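PDB 5KYO: Cyp101j2 from Sphingobium yanoikuyae, which is a cytochrome P450 monooxygenase that binds haem and probably hydroxylates 1,8-cineole. Local coordinates for residues Arg294-Asp299 with Glu395-Ile400; Val152-Ala157 with Met389-Arg394; Ser284-Asp289 with Leu308-Arg313; Ile303-Leu308 with Phe360-Lys365; Glu162-Arg165 with Arg169-Phe172. All blocks are in the same frame, centred on the assembly; numbering follows the deposited sequence. Where two conformers were deposited one is given.

Contact 1: Arg294-Asp299 with Glu395-Ile400; sequences RAIAAD and EWFARI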
# COMPACT_ATOMS: atom_id res chain seq x y z
N ARG A 294 -9.84 -14.70 -20.02
CA ARG A 294 -9.67 -15.76 -21.00
C ARG A 294 -8.39 -15.59 -21.84
O ARG A 294 -7.76 -16.58 -22.22
CB ARG A 294 -10.91 -15.84 -21.90
CG ARG A 294 -12.25 -15.90 -21.13
CD ARG A 294 -13.01 -17.19 -21.29
NE ARG A 294 -14.19 -17.27 -20.42
CZ ARG A 294 -15.40 -16.83 -20.74
NH1 ARG A 294 -15.61 -16.27 -21.93
NH2 ARG A 294 -16.40 -16.95 -19.88
N ALA A 295 -7.98 -14.36 -22.11
CA ALA A 295 -6.73 -14.15 -22.85
C ALA A 295 -5.53 -14.64 -22.05
O ALA A 295 -4.62 -15.34 -22.57
CB ALA A 295 -6.57 -12.68 -23.23
N ILE A 296 -5.52 -14.29 -20.77
CA ILE A 296 -4.39 -14.65 -19.92
C ILE A 296 -4.35 -16.16 -19.71
O ILE A 296 -3.27 -16.76 -19.66
CB ILE A 296 -4.43 -13.94 -18.54
CG1 ILE A 296 -4.06 -12.46 -18.69
CG2 ILE A 296 -3.49 -14.58 -17.57
CD1 ILE A 296 -4.22 -11.67 -17.37
N ALA A 297 -5.52 -16.79 -19.62
CA ALA A 297 -5.59 -18.24 -19.42
C ALA A 297 -5.07 -18.97 -20.65
O ALA A 297 -4.35 -19.95 -20.52
CB ALA A 297 -7.00 -18.66 -19.10
N ALA A 298 -5.45 -18.48 -21.83
CA ALA A 298 -5.03 -19.09 -23.10
C ALA A 298 -3.62 -18.69 -23.50
O ALA A 298 -3.07 -19.23 -24.46
CB ALA A 298 -6.03 -18.72 -24.22
N ASP A 299 -3.03 -17.74 -22.78
CA ASP A 299 -1.69 -17.23 -23.09
C ASP A 299 -1.05 -16.56 -21.87
O ASP A 299 -1.16 -15.35 -21.69
CB ASP A 299 -1.76 -16.24 -24.26
CG ASP A 299 -0.40 -15.71 -24.69
OD1 ASP A 299 0.64 -16.19 -24.19
OD2 ASP A 299 -0.38 -14.79 -25.54
N GLU A 395 0.55 -19.05 -10.99
CA GLU A 395 0.02 -20.26 -10.36
C GLU A 395 -1.51 -20.33 -10.32
O GLU A 395 -2.06 -21.42 -10.37
CB GLU A 395 0.56 -20.41 -8.94
CG GLU A 395 2.07 -20.49 -8.89
CD GLU A 395 2.64 -21.68 -9.66
OE1 GLU A 395 1.92 -22.68 -9.86
OE2 GLU A 395 3.82 -21.62 -10.06
N TRP A 396 -2.19 -19.19 -10.20
CA TRP A 396 -3.63 -19.22 -10.20
C TRP A 396 -4.09 -19.69 -11.58
O TRP A 396 -4.88 -20.63 -11.70
CB TRP A 396 -4.25 -17.84 -9.84
CG TRP A 396 -5.75 -17.94 -9.65
CD1 TRP A 396 -6.70 -18.04 -10.63
CD2 TRP A 396 -6.47 -17.96 -8.41
NE1 TRP A 396 -7.95 -18.14 -10.08
CE2 TRP A 396 -7.83 -18.10 -8.71
CE3 TRP A 396 -6.08 -17.90 -7.07
CZ2 TRP A 396 -8.82 -18.15 -7.73
CZ3 TRP A 396 -7.07 -17.95 -6.09
CH2 TRP A 396 -8.41 -18.07 -6.43
N PHE A 397 -3.58 -19.05 -12.64
CA PHE A 397 -4.09 -19.36 -13.98
C PHE A 397 -3.69 -20.77 -14.45
O PHE A 397 -4.37 -21.35 -15.29
CB PHE A 397 -3.63 -18.31 -14.99
CG PHE A 397 -4.55 -17.12 -15.04
CD1 PHE A 397 -5.77 -17.21 -15.70
CD2 PHE A 397 -4.23 -15.96 -14.37
CE1 PHE A 397 -6.63 -16.12 -15.74
CE2 PHE A 397 -5.09 -14.87 -14.39
CZ PHE A 397 -6.28 -14.94 -15.06
N ALA A 398 -2.63 -21.34 -13.88
CA ALA A 398 -2.29 -22.72 -14.22
C ALA A 398 -3.35 -23.70 -13.70
O ALA A 398 -3.57 -24.75 -14.32
CB ALA A 398 -0.93 -23.10 -13.66
N ARG A 399 -3.98 -23.35 -12.58
CA ARG A 399 -4.84 -24.26 -11.82
C ARG A 399 -6.34 -23.97 -11.89
O ARG A 399 -7.14 -24.90 -11.88
CB ARG A 399 -4.41 -24.27 -10.34
CG ARG A 399 -2.97 -24.78 -10.14
CD ARG A 399 -2.41 -24.63 -8.72
NE ARG A 399 -1.20 -25.47 -8.61
CZ ARG A 399 -0.03 -25.10 -9.08
NH1 ARG A 399 0.07 -23.91 -9.66
NH2 ARG A 399 1.04 -25.90 -9.01
N ILE A 400 -6.71 -22.69 -11.89
CA ILE A 400 -8.09 -22.22 -12.00
C ILE A 400 -8.15 -21.15 -13.09
O ILE A 400 -8.19 -19.96 -12.80
CB ILE A 400 -8.61 -21.67 -10.64
CG1 ILE A 400 -8.37 -22.69 -9.51
CG2 ILE A 400 -10.10 -21.30 -10.72
CD1 ILE A 400 -8.50 -22.13 -8.09
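Ile296 stands over the ring of Phe397, the two side chains crossing at about a right angle. The methyl CG2 of Ile296 does the touching: it sits 3.5 Å from the centroid of the Phe397 ring, only 10° off the ring normal, so its hydrogens meet the pi cloud in a CH-pi contact. A chi1 of -74° lays this methyl beside the carbonyl carbon of Ile296 and sends the longer branch elsewhere, toward Leu286 and Ala306. Ala297 CA comes in obliquely, 3.9 Å from Phe397 CD1; with only a methyl as its side chain, this residue lets the helix backbone approach the ring. The pair joins helix 290-298 to the C-terminal part of helix 382-399, the J and L helices of the P450 fold, with Leu286 of helix 273-288 also touching both Ile296 and Phe397. Were Phe397 replaced by an alanine, the CG2 methyl of Ile296 would probably lose its aromatic platform and a gap would open between the helices.

Contact 2: Val152-Ala157 with Met389-Arg394; sequences VVTDLA and MKVVLR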
# COMPACT_ATOMS: atom_id res chain seq x y z
N VAL A 152 9.52 -19.25 -2.28
CA VAL A 152 8.66 -19.17 -1.10
C VAL A 152 7.22 -18.73 -1.47
O VAL A 152 6.24 -19.31 -0.98
CB VAL A 152 9.26 -18.21 -0.06
CG1 VAL A 152 8.26 -17.88 1.01
CG2 VAL A 152 10.51 -18.85 0.56
N VAL A 153 7.10 -17.73 -2.33
CA VAL A 153 5.77 -17.26 -2.74
C VAL A 153 5.13 -18.37 -3.57
O VAL A 153 3.96 -18.68 -3.39
CB VAL A 153 5.81 -15.94 -3.54
CG1 VAL A 153 4.39 -15.47 -3.88
CG2 VAL A 153 6.52 -14.86 -2.75
N THR A 154 5.91 -19.02 -4.42
CA THR A 154 5.37 -20.08 -5.28
C THR A 154 4.78 -21.23 -4.47
O THR A 154 3.66 -21.65 -4.71
CB THR A 154 6.45 -20.61 -6.22
OG1 THR A 154 6.84 -19.57 -7.12
CG2 THR A 154 5.93 -21.81 -7.02
N ASP A 155 5.52 -21.73 -3.50
CA ASP A 155 5.05 -22.88 -2.72
C ASP A 155 3.83 -22.55 -1.89
O ASP A 155 2.96 -23.39 -1.70
CB ASP A 155 6.17 -23.41 -1.79
CG ASP A 155 7.33 -23.99 -2.56
OD1 ASP A 155 7.16 -24.30 -3.76
OD2 ASP A 155 8.42 -24.14 -1.97
N LEU A 156 3.79 -21.32 -1.37
CA LEU A 156 2.66 -20.87 -0.55
C LEU A 156 1.37 -20.71 -1.38
O LEU A 156 0.33 -21.22 -1.01
CB LEU A 156 3.00 -19.57 0.14
CG LEU A 156 1.96 -19.05 1.14
CD1 LEU A 156 1.51 -20.17 2.08
CD2 LEU A 156 2.52 -17.87 1.91
N ALA A 157 1.48 -19.98 -2.49
CA ALA A 157 0.39 -19.83 -3.45
C ALA A 157 -0.14 -21.18 -3.87
O ALA A 157 -1.34 -21.40 -3.85
CB ALA A 157 0.86 -19.05 -4.66
N MET A 389 2.84 -10.61 -7.30
CA MET A 389 1.77 -10.56 -8.29
C MET A 389 2.00 -11.56 -9.42
O MET A 389 1.09 -12.28 -9.82
CB MET A 389 1.64 -9.15 -8.87
CG MET A 389 0.50 -9.00 -9.85
SD MET A 389 -1.09 -9.43 -9.12
CE MET A 389 -1.11 -8.36 -7.68
N LYS A 390 3.23 -11.60 -9.92
CA LYS A 390 3.59 -12.50 -11.01
C LYS A 390 3.39 -13.96 -10.65
O LYS A 390 2.80 -14.74 -11.42
CB LYS A 390 5.05 -12.27 -11.42
CG LYS A 390 5.42 -12.99 -12.71
CD LYS A 390 6.91 -12.82 -13.00
CE LYS A 390 7.76 -13.49 -11.93
NZ LYS A 390 9.20 -13.43 -12.29
N VAL A 391 3.90 -14.36 -9.49
CA VAL A 391 3.79 -15.75 -9.08
C VAL A 391 2.32 -16.11 -8.86
O VAL A 391 1.86 -17.20 -9.23
CB VAL A 391 4.60 -16.04 -7.79
CG1 VAL A 391 4.37 -17.46 -7.33
CG2 VAL A 391 6.07 -15.79 -8.05
N VAL A 392 1.58 -15.16 -8.29
CA VAL A 392 0.20 -15.44 -7.96
C VAL A 392 -0.62 -15.62 -9.24
O VAL A 392 -1.41 -16.56 -9.34
CB VAL A 392 -0.43 -14.33 -7.07
CG1 VAL A 392 -1.95 -14.42 -7.08
CG2 VAL A 392 0.12 -14.44 -5.64
N LEU A 393 -0.41 -14.72 -10.19
CA LEU A 393 -1.12 -14.77 -11.46
C LEU A 393 -0.75 -16.07 -12.18
O LEU A 393 -1.61 -16.74 -12.71
CB LEU A 393 -0.77 -13.57 -12.33
CG LEU A 393 -1.43 -12.25 -11.92
CD1 LEU A 393 -0.77 -11.10 -12.66
CD2 LEU A 393 -2.92 -12.28 -12.20
N ARG A 394 0.53 -16.42 -12.16
CA ARG A 394 0.97 -17.61 -12.91
C ARG A 394 0.41 -18.89 -12.31
O ARG A 394 -0.12 -19.73 -13.02
CB ARG A 394 2.50 -17.69 -12.98
CG ARG A 394 3.12 -16.63 -13.88
CD ARG A 394 4.62 -16.84 -14.06
NE ARG A 394 5.26 -15.69 -14.69
CZ ARG A 394 6.51 -15.69 -15.14
NH1 ARG A 394 7.25 -16.79 -15.05
NH2 ARG A 394 7.02 -14.60 -15.70
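Val391 meets Val153 and Thr154 through methyls and a hydroxyl, with no flat group at the interface itself; the guanidinium of Arg394 lies to one side, with CE of Lys390, one helical turn earlier, 4.0 Å above one face and displaced toward the rim. The contact proper is carried by CG1 of Val391. With chi1 at 175° this methyl stands opposite the backbone N of Val391, points into the facing helix and comes within 3.5 Å of Thr154 CA. The side chains of Thr154 and Val391 cross at about a right angle, with OG1 of Thr154 3.3 Å from Val391 CG1. Val153 CG1 lies 4.0 Å from Val391 CB. Helix 149-164 is here laid against helix 382-399, the D and L helices of a P450, and the CA atoms of Thr154 and Val391 approach to 6.0 Å. Beta-branched side chains suit so close an approach, since they are compact and keep their bulk near the backbone. The hydroxyl of Thr154 spends its polarity on its own helix, bonding to the carbonyl O of Glu150, which lets it sit against a methyl at little cost. Beyond the pair, Val153 also packs on Ile184, and its side chain is about 10 Å from the haem.

Contact 3: Ser284-Asp289 with Leu308-Arg313; sequences SHLAKD and LEFFRR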
# COMPACT_ATOMS: atom_id res chain seq x y z
N SER A 284 -10.72 -9.47 -8.35
CA SER A 284 -12.14 -9.12 -8.59
C SER A 284 -12.29 -8.59 -10.00
O SER A 284 -13.32 -8.82 -10.64
CB SER A 284 -12.69 -8.10 -7.56
OG SER A 284 -11.99 -6.86 -7.55
N HIS A 285 -11.29 -7.88 -10.49
CA HIS A 285 -11.34 -7.39 -11.86
C HIS A 285 -11.32 -8.53 -12.89
O HIS A 285 -12.14 -8.57 -13.83
CB HIS A 285 -10.19 -6.44 -12.16
CG HIS A 285 -10.26 -5.89 -13.54
ND1 HIS A 285 -11.21 -4.96 -13.92
CD2 HIS A 285 -9.54 -6.17 -14.66
CE1 HIS A 285 -11.06 -4.69 -15.21
NE2 HIS A 285 -10.05 -5.40 -15.68
N LEU A 286 -10.38 -9.44 -12.72
CA LEU A 286 -10.27 -10.60 -13.57
C LEU A 286 -11.58 -11.35 -13.56
O LEU A 286 -12.01 -11.90 -14.59
CB LEU A 286 -9.13 -11.52 -13.09
CG LEU A 286 -7.70 -11.03 -13.34
CD1 LEU A 286 -6.67 -11.84 -12.54
CD2 LEU A 286 -7.40 -11.08 -14.86
N ALA A 287 -12.23 -11.38 -12.40
CA ALA A 287 -13.49 -12.09 -12.26
C ALA A 287 -14.58 -11.47 -13.14
O ALA A 287 -15.47 -12.17 -13.64
CB ALA A 287 -13.91 -12.10 -10.80
N LYS A 288 -14.51 -10.16 -13.33
CA LYS A 288 -15.53 -9.45 -14.11
C LYS A 288 -15.17 -9.29 -15.59
O LYS A 288 -16.05 -9.31 -16.46
CB LYS A 288 -15.78 -8.07 -13.52
CG LYS A 288 -16.45 -8.09 -12.16
CD LYS A 288 -17.91 -8.48 -12.26
CE LYS A 288 -18.60 -8.33 -10.93
NZ LYS A 288 -20.05 -8.59 -10.97
N ASP A 289 -13.89 -9.12 -15.87
CA ASP A 289 -13.41 -8.81 -17.22
C ASP A 289 -13.10 -10.14 -17.92
O ASP A 289 -11.97 -10.60 -17.92
CB ASP A 289 -12.17 -7.88 -17.11
CG ASP A 289 -11.68 -7.36 -18.45
OD1 ASP A 289 -12.06 -7.95 -19.50
OD2 ASP A 289 -10.90 -6.38 -18.47
N LEU A 308 1.79 -4.94 -15.19
CA LEU A 308 2.08 -3.51 -15.25
C LEU A 308 0.79 -2.68 -15.30
O LEU A 308 0.72 -1.62 -14.69
CB LEU A 308 2.99 -3.21 -16.44
CG LEU A 308 4.31 -3.99 -16.43
CD1 LEU A 308 5.18 -3.62 -17.62
CD2 LEU A 308 5.08 -3.81 -15.13
N GLU A 309 -0.23 -3.19 -15.99
CA GLU A 309 -1.52 -2.47 -16.11
C GLU A 309 -2.37 -2.57 -14.84
O GLU A 309 -3.12 -1.64 -14.52
CB GLU A 309 -2.30 -2.99 -17.34
CG GLU A 309 -3.68 -2.35 -17.56
CD GLU A 309 -3.61 -0.92 -18.06
OE1 GLU A 309 -2.53 -0.30 -17.99
OE2 GLU A 309 -4.63 -0.42 -18.57
N PHE A 310 -2.28 -3.68 -14.12
CA PHE A 310 -2.92 -3.79 -12.80
C PHE A 310 -2.32 -2.74 -11.84
O PHE A 310 -3.04 -2.13 -11.07
CB PHE A 310 -2.76 -5.20 -12.19
CG PHE A 310 -3.74 -6.23 -12.76
CD1 PHE A 310 -5.10 -6.11 -12.56
CD2 PHE A 310 -3.26 -7.32 -13.47
CE1 PHE A 310 -5.99 -7.06 -13.09
CE2 PHE A 310 -4.13 -8.28 -13.99
CZ PHE A 310 -5.50 -8.13 -13.81
N PHE A 311 -1.01 -2.51 -11.87
CA PHE A 311 -0.48 -1.53 -10.92
C PHE A 311 -0.85 -0.11 -11.34
O PHE A 311 -1.12 0.73 -10.48
CB PHE A 311 1.03 -1.69 -10.73
CG PHE A 311 1.39 -2.80 -9.79
CD1 PHE A 311 1.03 -2.74 -8.46
CD2 PHE A 311 2.04 -3.94 -10.24
CE1 PHE A 311 1.33 -3.77 -7.59
CE2 PHE A 311 2.33 -4.99 -9.38
CZ PHE A 311 1.98 -4.90 -8.05
N ARG A 312 -0.92 0.16 -12.64
CA ARG A 312 -1.41 1.47 -13.11
C ARG A 312 -2.88 1.68 -12.80
O ARG A 312 -3.29 2.76 -12.35
CB ARG A 312 -1.20 1.66 -14.61
CG ARG A 312 -1.68 3.03 -15.09
CD ARG A 312 -2.10 3.03 -16.56
NE ARG A 312 -3.26 2.18 -16.81
CZ ARG A 312 -4.52 2.55 -16.58
NH1 ARG A 312 -4.77 3.74 -16.08
NH2 ARG A 312 -5.53 1.72 -16.85
N ARG A 313 -3.70 0.66 -13.03
CA ARG A 313 -5.16 0.81 -13.01
C ARG A 313 -5.74 0.90 -11.60
O ARG A 313 -6.75 1.58 -11.38
CB ARG A 313 -5.81 -0.36 -13.77
CG ARG A 313 -7.34 -0.48 -13.70
CD ARG A 313 -8.13 0.76 -14.16
NE ARG A 313 -9.56 0.50 -14.05
CZ ARG A 313 -10.23 0.59 -12.91
NH1 ARG A 313 -9.62 0.99 -11.80
NH2 ARG A 313 -11.51 0.29 -12.87
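His285, with CG anti to the backbone N (chi1 -177°), and Phe310, with CG swung beside its own N (chi1 -79°), extend between two helices whose CA atoms come no closer than 9.2 Å here; long side chains suit backbones this far apart. The imidazole and the phenyl ring meet obliquely, CD2 of His285 4.0 Å from CE1 of Phe310. Leu286 arrives at the rim instead, its CD2 close to the plane of the Phe310 ring and 3.7 Å from CZ. Helix 273-288, the C-terminal part of the long central helix of the P450 fold, is thus packed on helix 303-313, the K helix, which bears the family's ExxR motif in Glu309 and Arg312. Arg312 grips Glu309 side-on: NE donates to Glu309 OE1 over 2.8 Å and nearly straight (170°), while NH2 of Arg312 takes Glu309 OE2 at 2.9 Å. Both oxygens are met from well above the carboxylate plane, and each has a second arginine partner, Arg367 at OE1 and Arg364 at OE2. Next to Phe310 along the helix, Phe311 touches the haem. The His285 ring is steadied from its own segment, with CB of Asp289 3.5 Å above one face and a weak bond from its NE2 to Asp289 OD2.

Contact 4: Ile303-Leu308 with Phe360-Lys365; sequences IDDALL and FRLGRK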
# COMPACT_ATOMS: atom_id res chain seq x y z
N ILE A 303 1.17 -12.18 -18.90
CA ILE A 303 1.07 -11.84 -17.48
C ILE A 303 1.97 -10.66 -17.10
O ILE A 303 1.57 -9.78 -16.33
CB ILE A 303 1.36 -13.07 -16.60
CG1 ILE A 303 0.14 -14.00 -16.62
CG2 ILE A 303 1.64 -12.65 -15.19
CD1 ILE A 303 0.26 -15.23 -15.74
N ASP A 304 3.17 -10.63 -17.67
CA ASP A 304 4.14 -9.58 -17.39
C ASP A 304 3.60 -8.17 -17.68
O ASP A 304 3.86 -7.23 -16.90
CB ASP A 304 5.43 -9.82 -18.19
CG ASP A 304 6.25 -10.99 -17.65
OD1 ASP A 304 6.05 -11.38 -16.48
OD2 ASP A 304 7.12 -11.50 -18.39
N ASP A 305 2.85 -8.01 -18.76
CA ASP A 305 2.31 -6.71 -19.18
C ASP A 305 0.98 -6.42 -18.49
O ASP A 305 0.66 -5.28 -18.20
CB ASP A 305 2.15 -6.70 -20.70
CG ASP A 305 1.66 -5.38 -21.24
OD1 ASP A 305 2.46 -4.41 -21.25
OD2 ASP A 305 0.49 -5.32 -21.67
N ALA A 306 0.21 -7.48 -18.26
CA ALA A 306 -1.04 -7.38 -17.51
C ALA A 306 -0.71 -6.87 -16.11
O ALA A 306 -1.41 -6.03 -15.56
CB ALA A 306 -1.74 -8.71 -17.43
N LEU A 307 0.37 -7.39 -15.56
CA LEU A 307 0.85 -6.96 -14.25
C LEU A 307 1.08 -5.45 -14.20
O LEU A 307 0.61 -4.75 -13.30
CB LEU A 307 2.16 -7.70 -13.94
CG LEU A 307 2.73 -7.65 -12.54
CD1 LEU A 307 3.51 -8.95 -12.32
CD2 LEU A 307 3.64 -6.45 -12.39
N LEU A 308 1.79 -4.94 -15.19
CA LEU A 308 2.08 -3.51 -15.25
C LEU A 308 0.79 -2.68 -15.30
O LEU A 308 0.72 -1.62 -14.69
CB LEU A 308 2.99 -3.21 -16.44
CG LEU A 308 4.31 -3.99 -16.43
CD1 LEU A 308 5.18 -3.62 -17.62
CD2 LEU A 308 5.08 -3.81 -15.13
N PHE A 360 -8.94 -1.03 -18.67
CA PHE A 360 -7.82 -1.95 -18.55
C PHE A 360 -7.39 -2.36 -19.94
O PHE A 360 -8.13 -3.04 -20.66
CB PHE A 360 -8.20 -3.17 -17.69
CG PHE A 360 -7.01 -4.01 -17.27
CD1 PHE A 360 -6.40 -4.86 -18.19
CD2 PHE A 360 -6.51 -3.95 -15.98
CE1 PHE A 360 -5.31 -5.64 -17.84
CE2 PHE A 360 -5.40 -4.73 -15.61
CZ PHE A 360 -4.80 -5.57 -16.55
N ARG A 361 -6.20 -1.93 -20.34
CA ARG A 361 -5.65 -2.22 -21.66
C ARG A 361 -4.27 -2.87 -21.60
O ARG A 361 -3.36 -2.34 -20.98
CB ARG A 361 -5.58 -0.94 -22.49
CG ARG A 361 -6.91 -0.55 -23.12
CD ARG A 361 -6.82 0.80 -23.83
NE ARG A 361 -5.53 0.99 -24.49
CZ ARG A 361 -5.01 2.18 -24.75
NH1 ARG A 361 -5.66 3.29 -24.41
NH2 ARG A 361 -3.83 2.28 -25.35
N LEU A 362 -4.12 -4.02 -22.25
CA LEU A 362 -2.80 -4.60 -22.47
C LEU A 362 -2.00 -3.83 -23.52
O LEU A 362 -0.77 -3.92 -23.57
CB LEU A 362 -2.92 -6.06 -22.89
CG LEU A 362 -3.67 -6.97 -21.91
CD1 LEU A 362 -3.54 -8.43 -22.33
CD2 LEU A 362 -3.12 -6.75 -20.51
N GLY A 363 -2.67 -3.06 -24.37
CA GLY A 363 -1.95 -2.38 -25.43
C GLY A 363 -1.07 -1.19 -25.06
O GLY A 363 -0.34 -0.67 -25.90
N ARG A 364 -1.11 -0.78 -23.79
CA ARG A 364 -0.67 0.58 -23.43
C ARG A 364 0.78 0.93 -23.71
O ARG A 364 1.71 0.25 -23.27
CB ARG A 364 -0.96 0.84 -21.95
CG ARG A 364 -2.41 1.03 -21.67
CD ARG A 364 -2.64 1.85 -20.43
NE ARG A 364 -4.05 1.87 -20.06
CZ ARG A 364 -4.89 2.85 -20.36
NH1 ARG A 364 -4.47 3.92 -21.03
NH2 ARG A 364 -6.16 2.78 -19.97
N LYS A 365 0.95 2.03 -24.43
CA LYS A 365 2.25 2.54 -24.82
C LYS A 365 2.79 3.48 -23.76
O LYS A 365 3.99 3.68 -23.65
CB LYS A 365 2.15 3.26 -26.17
CG LYS A 365 1.65 2.38 -27.31
CD LYS A 365 1.66 3.11 -28.64
CE LYS A 365 1.28 2.17 -29.77
NZ LYS A 365 1.38 2.83 -31.10
O HOH W 1 2.29 -2.37 -23.39
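Leu362 and Phe360 close on Ala306, and this apolar corner is the tight part of the contact. CD2 of Leu362 lies 3.7 Å from Ala306 CA and 3.9 Å from Ala306 CB, an approach that the small alanine permits. Phe360 reaches in with CZ: CG anti to the backbone N (chi1 -168°) carries this atom to 3.6 Å from the carbonyl O of Ala306, which it meets obliquely. Leu292 of helix 290-298 packs against both Phe360 and Leu362. The other side is polar and wetter. There Asp305, in the conformer given, holds a water 3.0 Å from its OD1, and the same water lies 2.7 Å from the carbonyl O of Arg364. An acidic residue suits this solvent side, because Arg367 forms a salt bridge with OD1 of Asp305. Helix 303-313 is thereby joined to the loop corresponding to the P450 meander, whose Arg364 probably completes the family's Glu-Arg-Arg triad with Glu309 and Arg312.

Contact 5: Glu162-Arg165 with Arg169-Phe172; sequences EGFR and RCNF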
# COMPACT_ATOMS: atom_id res chain seq x y z
N GLU A 162 -4.31 -25.28 -4.02
CA GLU A 162 -4.70 -26.68 -4.09
C GLU A 162 -5.65 -27.01 -2.95
O GLU A 162 -6.50 -27.90 -3.07
CB GLU A 162 -3.48 -27.60 -4.07
CG GLU A 162 -2.69 -27.52 -5.35
CD GLU A 162 -3.48 -27.99 -6.56
OE1 GLU A 162 -4.42 -28.81 -6.40
OE2 GLU A 162 -3.16 -27.55 -7.68
N GLY A 163 -5.52 -26.25 -1.86
CA GLY A 163 -6.38 -26.38 -0.70
C GLY A 163 -7.85 -26.21 -1.01
O GLY A 163 -8.66 -27.07 -0.67
N PHE A 164 -8.22 -25.11 -1.67
CA PHE A 164 -9.64 -24.85 -1.90
C PHE A 164 -10.14 -25.17 -3.30
O PHE A 164 -11.33 -25.06 -3.56
CB PHE A 164 -10.00 -23.39 -1.54
CG PHE A 164 -9.06 -22.33 -2.09
CD1 PHE A 164 -8.98 -22.06 -3.44
CD2 PHE A 164 -8.30 -21.56 -1.22
CE1 PHE A 164 -8.13 -21.06 -3.93
CE2 PHE A 164 -7.45 -20.56 -1.69
CZ PHE A 164 -7.36 -20.31 -3.04
N ARG A 165 -9.23 -25.53 -4.21
CA ARG A 165 -9.61 -25.84 -5.59
C ARG A 165 -10.76 -26.84 -5.70
O ARG A 165 -11.70 -26.62 -6.48
CB ARG A 165 -8.37 -26.34 -6.37
CG ARG A 165 -8.64 -26.57 -7.88
CD ARG A 165 -7.37 -27.09 -8.58
NE ARG A 165 -7.51 -27.16 -10.04
CZ ARG A 165 -7.98 -28.22 -10.70
NH1 ARG A 165 -8.39 -29.29 -10.03
NH2 ARG A 165 -8.07 -28.18 -12.03
N ARG A 169 -15.15 -22.92 -4.88
CA ARG A 169 -15.40 -21.57 -4.42
C ARG A 169 -14.47 -21.23 -3.27
O ARG A 169 -13.96 -22.12 -2.57
CB ARG A 169 -16.87 -21.39 -3.98
CG ARG A 169 -17.24 -22.12 -2.70
CD ARG A 169 -18.75 -22.13 -2.49
NE ARG A 169 -19.31 -20.82 -2.15
CZ ARG A 169 -19.45 -20.38 -0.90
NH1 ARG A 169 -19.05 -21.14 0.11
NH2 ARG A 169 -19.97 -19.18 -0.65
N CYS A 170 -14.21 -19.94 -3.13
CA CYS A 170 -13.50 -19.46 -1.94
C CYS A 170 -13.76 -17.99 -1.68
O CYS A 170 -14.00 -17.20 -2.60
CB CYS A 170 -11.99 -19.70 -2.08
SG CYS A 170 -11.15 -18.62 -3.29
N ASN A 171 -13.68 -17.61 -0.41
CA ASN A 171 -13.55 -16.20 -0.07
C ASN A 171 -12.11 -15.81 -0.38
O ASN A 171 -11.17 -16.23 0.31
CB ASN A 171 -13.91 -15.94 1.39
CG ASN A 171 -13.95 -14.46 1.72
OD1 ASN A 171 -12.91 -13.82 1.89
ND2 ASN A 171 -15.15 -13.90 1.80
N PHE A 172 -11.91 -15.04 -1.45
CA PHE A 172 -10.55 -14.79 -1.96
C PHE A 172 -9.70 -14.01 -0.95
O PHE A 172 -8.54 -14.35 -0.72
CB PHE A 172 -10.58 -14.03 -3.30
CG PHE A 172 -9.20 -13.72 -3.85
CD1 PHE A 172 -8.50 -14.67 -4.59
CD2 PHE A 172 -8.60 -12.49 -3.61
CE1 PHE A 172 -7.21 -14.39 -5.09
CE2 PHE A 172 -7.32 -12.20 -4.09
CZ PHE A 172 -6.62 -13.16 -4.84
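Phe164 and Cys170 meet through a sulfur-aromatic contact: SG of Cys170 stands over one face of the Phe164 ring, 4.0 Å from the centroid and 15° off the normal, displaced toward the CE1 side. A CH-pi contact joins it on the same face, with CB of Cys170 4.1 Å from the centroid of the Phe164 ring. Phe164 CG lies in the crowded position between N and carbonyl carbon (chi1 47°), which lifts the ring against the strand. Cysteine suits the spot, being slim and polarisable where a strand passes close to a ring. The pairing closes the short connection from helix 149-164 to strand 169-171, the edge strand of a small antiparallel sheet in the P450 fold, where Cys170 shares backbone hydrogen bonds with Leu426. A serine in place of Phe164 would probably strip the sulfur of its aromatic partner and open a gap beside Phe176. Charged interactions lie outside this apolar pair: Arg169 makes a salt bridge with Glu406. Asn171 OD1 caps the N of His174 at the start of helix 172-177.

In the fold
From the N terminus, helix 149-164 takes part first, and contact 5 closes a short turn at its end onto strand 169-171. Contact 2 opens on the same helix and closes far along the chain on helix 382-399, so that contacts 3, 4 and 5 are nested within its loop. Contact 3 links helices 273-288 and 303-313; it crosses contact 4, which shares Leu308 and adds loop 360-365. Contact 1, from helix 290-298, crosses both 2 and 3 and encloses 4. Contacts 3 and 4 together bind helix 303-313 to helix 273-288 and to loop 360-365, while Arg399 and Glu162 form a salt bridge joining contacts 1 and 5. Helix 382-399 serves contacts 1 and 2.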